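Local coordinates for PelA (Pseudomonas aeruginosa, PDB 5TCB), which probably hydrolyses glycosidic bonds through this glycoside hydrolase domain, part of a longer protein that may also act as a deacetylase, at residues 23-37 with 40-53. Sequence-based numbering, arbitrary orientation.
Sequences GPSSVAFWYAERPPL and LSQFDWVVLEAAHL
Ala-28 sets its methyl group over the centre of the Phe-43 ring, with CB 3.5 Å from the ring centroid, a CH-pi contact. Ala-28 lies in strand 27-30; Phe-43 ends the type I turn 40-43, just before the parallel strand 45-48. The axes of the two short strands lie 13° apart in direction. Trp-45 N, Val-47 N and Glu-49 N donate to the carbonyls of Ser-26, Ala-28 and Trp-30, while Ala-28 N and Trp-30 N donate to those of Trp-45 and Val-47. The bond from Trp-30 N to Val-47 O is 2.8 Å long and runs nearly along the C=O axis.

Val-27, Phe-29, Trp-45 and Val-47 share one face of the sheet. Here Phe-29 and Val-47 lie side by side and point the same way. CG2 of Val-47 sits over one face of the phenyl ring, toward its rim. Pro-24 lies flat against Trp-45, its CB 3.6 Å from the centroid of the five-membered ring.

On the face of Ala-28 and Trp-30, Leu-40 reaches Ala-28 CB with CD2. Its CD1 meets Trp-30 CB and Pro-35 CB, the latter at 3.7 Å.

Asp-44 fastens the start of the pair. Its CG is anti to the backbone N (chi1 -171°), which carries OD2 to Ser-25 N at 2.8 Å, on the anti lone pair. Asp-44 N in turn donates to Ser-26 OG at 2.8 Å. At the far end, Glu-33 CG rests over the His-52 ring.

The contact is the first beta-alpha-beta unit of the GH114 domain, with the short helix 37-40 as its crossover. The eight parallel strands in sequential order are those of a TIM-like barrel. Strand 67-73 continues the sheet beyond 45-48. Phe-260 of strand 258-262 touches Ala-28 and Phe-29, and helix 55-63 packs on Leu-48 and Leu-53.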
loop_
_atom_site.group_PDB
_atom_site.type_symbol
_atom_site.label_atom_id
_atom_site.label_comp_id
_atom_site.label_asym_id
_atom_site.label_seq_id
_atom_site.Cartn_x
_atom_site.Cartn_y
_atom_site.Cartn_z
ATOM N N GLY A 23 13.534 2.190 -8.873
ATOM C CA GLY A 23 12.226 2.527 -8.336
ATOM C C GLY A 23 11.632 3.783 -8.949
ATOM O O GLY A 23 12.074 4.230 -10.011
ATOM N N PRO A 24 10.632 4.365 -8.288
ATOM C CA PRO A 24 9.993 5.569 -8.820
ATOM C C PRO A 24 10.808 6.840 -8.643
ATOM O O PRO A 24 11.513 7.028 -7.650
ATOM C CB PRO A 24 8.707 5.660 -7.997
ATOM C CG PRO A 24 9.085 5.102 -6.696
ATOM C CD PRO A 24 10.042 3.973 -6.999
ATOM N N SER A 25 10.629 7.759 -9.594
ATOM C CA SER A 25 11.131 9.114 -9.463
ATOM C C SER A 25 10.142 10.020 -8.744
ATOM O O SER A 25 10.546 11.025 -8.138
ATOM C CB SER A 25 11.419 9.710 -10.855
ATOM O OG SER A 25 12.518 9.068 -11.480
ATOM N N SER A 26 8.866 9.676 -8.830
ATOM C CA SER A 26 7.753 10.384 -8.218
ATOM C C SER A 26 6.619 9.382 -8.096
ATOM O O SER A 26 6.605 8.366 -8.784
ATOM C CB SER A 26 7.304 11.594 -9.041
ATOM O OG SER A 26 6.800 11.202 -10.303
ATOM N N VAL A 27 5.684 9.651 -7.184
ATOM C CA VAL A 27 4.608 8.701 -6.937
ATOM C C VAL A 27 3.365 9.469 -6.509
ATOM O O VAL A 27 3.450 10.484 -5.805
ATOM C CB VAL A 27 5.032 7.639 -5.888
ATOM C CG1 VAL A 27 5.323 8.264 -4.515
ATOM C CG2 VAL A 27 4.014 6.557 -5.792
ATOM N N ALA A 28 2.214 8.981 -6.968
ATOM C CA ALA A 28 0.911 9.432 -6.506
ATOM C C ALA A 28 0.040 8.234 -6.150
ATOM O O ALA A 28 0.202 7.132 -6.688
ATOM C CB ALA A 28 0.214 10.315 -7.568
ATOM N N PHE A 29 -0.904 8.474 -5.230
ATOM C CA PHE A 29 -1.914 7.505 -4.821
ATOM C C PHE A 29 -3.272 8.157 -4.975
ATOM O O PHE A 29 -3.463 9.289 -4.512
ATOM C CB PHE A 29 -1.755 7.105 -3.344
ATOM C CG PHE A 29 -0.544 6.253 -3.029
ATOM C CD1 PHE A 29 0.727 6.811 -3.013
ATOM C CD2 PHE A 29 -0.688 4.900 -2.719
ATOM C CE1 PHE A 29 1.842 6.049 -2.719
ATOM C CE2 PHE A 29 0.425 4.121 -2.418
ATOM C CZ PHE A 29 1.690 4.697 -2.435
ATOM N N TRP A 30 -4.213 7.445 -5.606
ATOM C CA TRP A 30 -5.565 7.964 -5.810
ATOM C C TRP A 30 -6.529 6.805 -5.641
ATOM O O TRP A 30 -6.526 5.884 -6.458
ATOM C CB TRP A 30 -5.724 8.612 -7.188
ATOM C CG TRP A 30 -7.073 9.240 -7.350
ATOM C CD1 TRP A 30 -8.260 8.582 -7.619
ATOM C CD2 TRP A 30 -7.416 10.629 -7.217
ATOM N NE1 TRP A 30 -9.285 9.473 -7.668
ATOM C CE2 TRP A 30 -8.809 10.740 -7.434
ATOM C CE3 TRP A 30 -6.686 11.789 -6.957
ATOM C CZ2 TRP A 30 -9.475 11.948 -7.362
ATOM C CZ3 TRP A 30 -7.337 12.994 -6.913
ATOM C CH2 TRP A 30 -8.728 13.080 -7.112
ATOM N N TYR A 31 -7.339 6.833 -4.588
ATOM C CA TYR A 31 -8.225 5.714 -4.291
ATOM C C TYR A 31 -9.686 6.033 -4.552
ATOM O O TYR A 31 -10.566 5.180 -4.311
ATOM C CB TYR A 31 -8.053 5.307 -2.826
ATOM C CG TYR A 31 -6.723 4.666 -2.468
ATOM C CD1 TYR A 31 -5.875 4.153 -3.432
ATOM C CD2 TYR A 31 -6.338 4.553 -1.150
ATOM C CE1 TYR A 31 -4.695 3.558 -3.087
ATOM C CE2 TYR A 31 -5.137 3.951 -0.801
ATOM C CZ TYR A 31 -4.341 3.449 -1.772
ATOM O OH TYR A 31 -3.147 2.853 -1.445
ATOM N N ALA A 32 -9.986 7.251 -4.961
ATOM C CA ALA A 32 -11.344 7.732 -5.095
ATOM C C ALA A 32 -11.868 7.537 -6.516
ATOM O O ALA A 32 -11.131 7.191 -7.446
ATOM C CB ALA A 32 -11.414 9.210 -4.702
ATOM N N GLU A 33 -13.169 7.757 -6.668
ATOM C CA GLU A 33 -13.780 7.811 -7.990
ATOM C C GLU A 33 -13.140 8.903 -8.840
ATOM O O GLU A 33 -12.464 9.814 -8.342
ATOM C CB GLU A 33 -15.278 8.089 -7.887
ATOM C CG GLU A 33 -16.053 7.074 -7.078
ATOM C CD GLU A 33 -17.506 7.468 -6.928
ATOM O OE1 GLU A 33 -17.817 8.659 -7.149
ATOM O OE2 GLU A 33 -18.333 6.594 -6.595
ATOM N N ARG A 34 -13.361 8.783 -10.147
ATOM C CA ARG A 34 -13.004 9.802 -11.128
ATOM C C ARG A 34 -11.555 10.285 -10.982
ATOM O O ARG A 34 -11.313 11.477 -10.765
ATOM C CB ARG A 34 -13.976 10.969 -11.046
ATOM C CG ARG A 34 -15.419 10.562 -11.347
ATOM C CD ARG A 34 -16.391 11.730 -11.260
ATOM N NE ARG A 34 -16.473 12.276 -9.909
ATOM C CZ ARG A 34 -17.105 11.691 -8.895
ATOM N NH1 ARG A 34 -17.717 10.525 -9.061
ATOM N NH2 ARG A 34 -17.118 12.273 -7.704
ATOM N N PRO A 35 -10.582 9.395 -11.121
ATOM C CA PRO A 35 -9.180 9.822 -11.040
ATOM C C PRO A 35 -8.862 10.801 -12.159
ATOM O O PRO A 35 -9.276 10.604 -13.313
ATOM C CB PRO A 35 -8.387 8.514 -11.183
ATOM C CG PRO A 35 -9.356 7.537 -11.803
ATOM C CD PRO A 35 -10.700 7.929 -11.261
ATOM N N PRO A 36 -8.167 11.904 -11.858
ATOM C CA PRO A 36 -7.827 12.858 -12.915
ATOM C C PRO A 36 -6.636 12.329 -13.695
ATOM O O PRO A 36 -5.483 12.547 -13.314
ATOM C CB PRO A 36 -7.539 14.153 -12.140
ATOM C CG PRO A 36 -7.087 13.690 -10.813
ATOM C CD PRO A 36 -7.875 12.450 -10.520
ATOM N N LEU A 37 -6.926 11.590 -14.771
ATOM C CA LEU A 37 -5.912 10.768 -15.418
ATOM C C LEU A 37 -4.804 11.601 -16.047
ATOM O O LEU A 37 -3.628 11.231 -15.967
ATOM C CB LEU A 37 -6.552 9.873 -16.483
ATOM C CG LEU A 37 -7.534 8.824 -15.955
ATOM C CD1 LEU A 37 -8.270 8.154 -17.102
ATOM C CD2 LEU A 37 -6.818 7.790 -15.084
ATOM N N LEU A 40 -2.607 12.696 -13.171
ATOM C CA LEU A 40 -1.911 11.577 -12.560
ATOM C C LEU A 40 -0.830 11.014 -13.466
ATOM O O LEU A 40 0.177 10.489 -12.974
ATOM C CB LEU A 40 -2.926 10.505 -12.177
ATOM C CG LEU A 40 -3.809 10.855 -10.975
ATOM C CD1 LEU A 40 -4.931 9.865 -10.852
ATOM C CD2 LEU A 40 -2.973 10.842 -9.703
ATOM N N SER A 41 -1.011 11.125 -14.781
ATOM C CA SER A 41 -0.065 10.551 -15.736
ATOM C C SER A 41 1.301 11.189 -15.687
ATOM O O SER A 41 2.246 10.615 -16.243
ATOM C CB SER A 41 -0.596 10.680 -17.162
ATOM O OG SER A 41 -0.397 11.992 -17.697
ATOM N N GLN A 42 1.443 12.339 -15.041
ATOM C CA GLN A 42 2.736 12.997 -14.943
ATOM C C GLN A 42 3.569 12.513 -13.767
ATOM O O GLN A 42 4.717 12.931 -13.629
ATOM C CB GLN A 42 2.539 14.514 -14.879
ATOM C CG GLN A 42 1.831 15.016 -16.115
ATOM C CD GLN A 42 2.563 14.626 -17.397
ATOM O OE1 GLN A 42 3.648 15.131 -17.679
ATOM N NE2 GLN A 42 1.999 13.703 -18.154
ATOM N N PHE A 43 3.033 11.611 -12.947
ATOM C CA PHE A 43 3.790 10.937 -11.895
ATOM C C PHE A 43 4.368 9.649 -12.470
ATOM O O PHE A 43 3.786 9.032 -13.358
ATOM C CB PHE A 43 2.898 10.618 -10.678
ATOM C CG PHE A 43 2.404 11.834 -9.935
ATOM C CD1 PHE A 43 1.270 12.515 -10.372
ATOM C CD2 PHE A 43 3.031 12.260 -8.779
ATOM C CE1 PHE A 43 0.792 13.607 -9.675
ATOM C CE2 PHE A 43 2.560 13.364 -8.078
ATOM C CZ PHE A 43 1.424 14.035 -8.545
ATOM N N ASP A 44 5.549 9.259 -11.970
ATOM C CA ASP A 44 6.245 8.081 -12.493
ATOM C C ASP A 44 5.477 6.801 -12.159
ATOM O O ASP A 44 5.194 5.974 -13.034
ATOM C CB ASP A 44 7.664 8.075 -11.929
ATOM C CG ASP A 44 8.573 7.033 -12.559
ATOM O OD1 ASP A 44 8.296 6.564 -13.687
ATOM O OD2 ASP A 44 9.628 6.740 -11.965
ATOM N N TRP A 45 5.150 6.609 -10.888
ATOM C CA TRP A 45 4.299 5.516 -10.431
ATOM C C TRP A 45 2.996 6.094 -9.902
ATOM O O TRP A 45 3.006 7.123 -9.194
ATOM C CB TRP A 45 4.974 4.709 -9.308
ATOM C CG TRP A 45 6.112 3.826 -9.683
ATOM C CD1 TRP A 45 6.821 3.804 -10.845
ATOM C CD2 TRP A 45 6.687 2.808 -8.849
ATOM N NE1 TRP A 45 7.800 2.841 -10.785
ATOM C CE2 TRP A 45 7.717 2.205 -9.565
ATOM C CE3 TRP A 45 6.386 2.332 -7.563
ATOM C CZ2 TRP A 45 8.485 1.160 -9.035
ATOM C CZ3 TRP A 45 7.134 1.310 -7.047
ATOM C CH2 TRP A 45 8.158 0.722 -7.777
ATOM N N VAL A 46 1.888 5.456 -10.263
ATOM C CA VAL A 46 0.566 5.855 -9.787
ATOM C C VAL A 46 -0.135 4.619 -9.235
ATOM O O VAL A 46 -0.276 3.621 -9.943
ATOM C CB VAL A 46 -0.278 6.514 -10.886
ATOM C CG1 VAL A 46 -1.594 6.984 -10.315
ATOM C CG2 VAL A 46 0.452 7.693 -11.471
ATOM N N VAL A 47 -0.576 4.701 -7.983
ATOM C CA VAL A 47 -1.333 3.641 -7.329
ATOM C C VAL A 47 -2.799 4.039 -7.282
ATOM O O VAL A 47 -3.145 5.124 -6.808
ATOM C CB VAL A 47 -0.797 3.389 -5.918
ATOM C CG1 VAL A 47 -1.596 2.245 -5.265
ATOM C CG2 VAL A 47 0.699 3.071 -5.927
ATOM N N LEU A 48 -3.663 3.160 -7.776
ATOM C CA LEU A 48 -5.072 3.442 -7.976
ATOM C C LEU A 48 -5.939 2.357 -7.360
ATOM O O LEU A 48 -5.542 1.189 -7.274
ATOM C CB LEU A 48 -5.415 3.512 -9.459
ATOM C CG LEU A 48 -4.555 4.522 -10.205
ATOM C CD1 LEU A 48 -4.044 3.929 -11.485
ATOM C CD2 LEU A 48 -5.344 5.768 -10.425
ATOM N N GLU A 49 -7.157 2.738 -6.999
ATOM C CA GLU A 49 -8.208 1.759 -6.744
ATOM C C GLU A 49 -8.798 1.381 -8.089
ATOM O O GLU A 49 -9.518 2.172 -8.720
ATOM C CB GLU A 49 -9.251 2.325 -5.784
ATOM C CG GLU A 49 -10.483 1.441 -5.604
ATOM C CD GLU A 49 -10.145 -0.012 -5.330
ATOM O OE1 GLU A 49 -9.511 -0.339 -4.299
ATOM O OE2 GLU A 49 -10.528 -0.845 -6.176
ATOM N N ALA A 50 -8.510 0.156 -8.523
ATOM C CA ALA A 50 -8.881 -0.305 -9.860
ATOM C C ALA A 50 -10.394 -0.325 -10.099
ATOM O O ALA A 50 -10.847 -0.279 -11.252
ATOM C CB ALA A 50 -8.275 -1.699 -10.084
ATOM N N ALA A 51 -11.200 -0.407 -9.045
ATOM C CA ALA A 51 -12.645 -0.387 -9.219
ATOM C C ALA A 51 -13.129 0.873 -9.918
ATOM O O ALA A 51 -14.237 0.885 -10.457
ATOM C CB ALA A 51 -13.323 -0.528 -7.854
ATOM N N HIS A 52 -12.323 1.930 -9.941
ATOM C CA HIS A 52 -12.726 3.215 -10.499
ATOM C C HIS A 52 -12.112 3.496 -11.857
ATOM O O HIS A 52 -12.258 4.614 -12.377
ATOM C CB HIS A 52 -12.368 4.317 -9.512
ATOM C CG HIS A 52 -13.049 4.143 -8.204
ATOM N ND1 HIS A 52 -14.409 3.953 -8.112
ATOM C CD2 HIS A 52 -12.566 4.069 -6.941
ATOM C CE1 HIS A 52 -14.736 3.773 -6.844
ATOM N NE2 HIS A 52 -13.639 3.846 -6.114
ATOM N N LEU A 53 -11.408 2.527 -12.435
ATOM C CA LEU A 53 -10.793 2.694 -13.745
ATOM C C LEU A 53 -11.235 1.588 -14.669
ATOM O O LEU A 53 -11.620 0.505 -14.230
ATOM C CB LEU A 53 -9.267 2.630 -13.707
ATOM C CG LEU A 53 -8.487 3.817 -13.204
ATOM C CD1 LEU A 53 -8.478 3.772 -11.689
ATOM C CD2 LEU A 53 -7.124 3.726 -13.813
HETATM O O HOH W 1 12.437 6.947 -13.043
HETATM O O HOH W 2 7.153 12.469 -12.567
HETATM O O HOH W 3 -9.136 5.097 -7.939
HETATM O O HOH W 4 -14.350 6.389 -11.631
#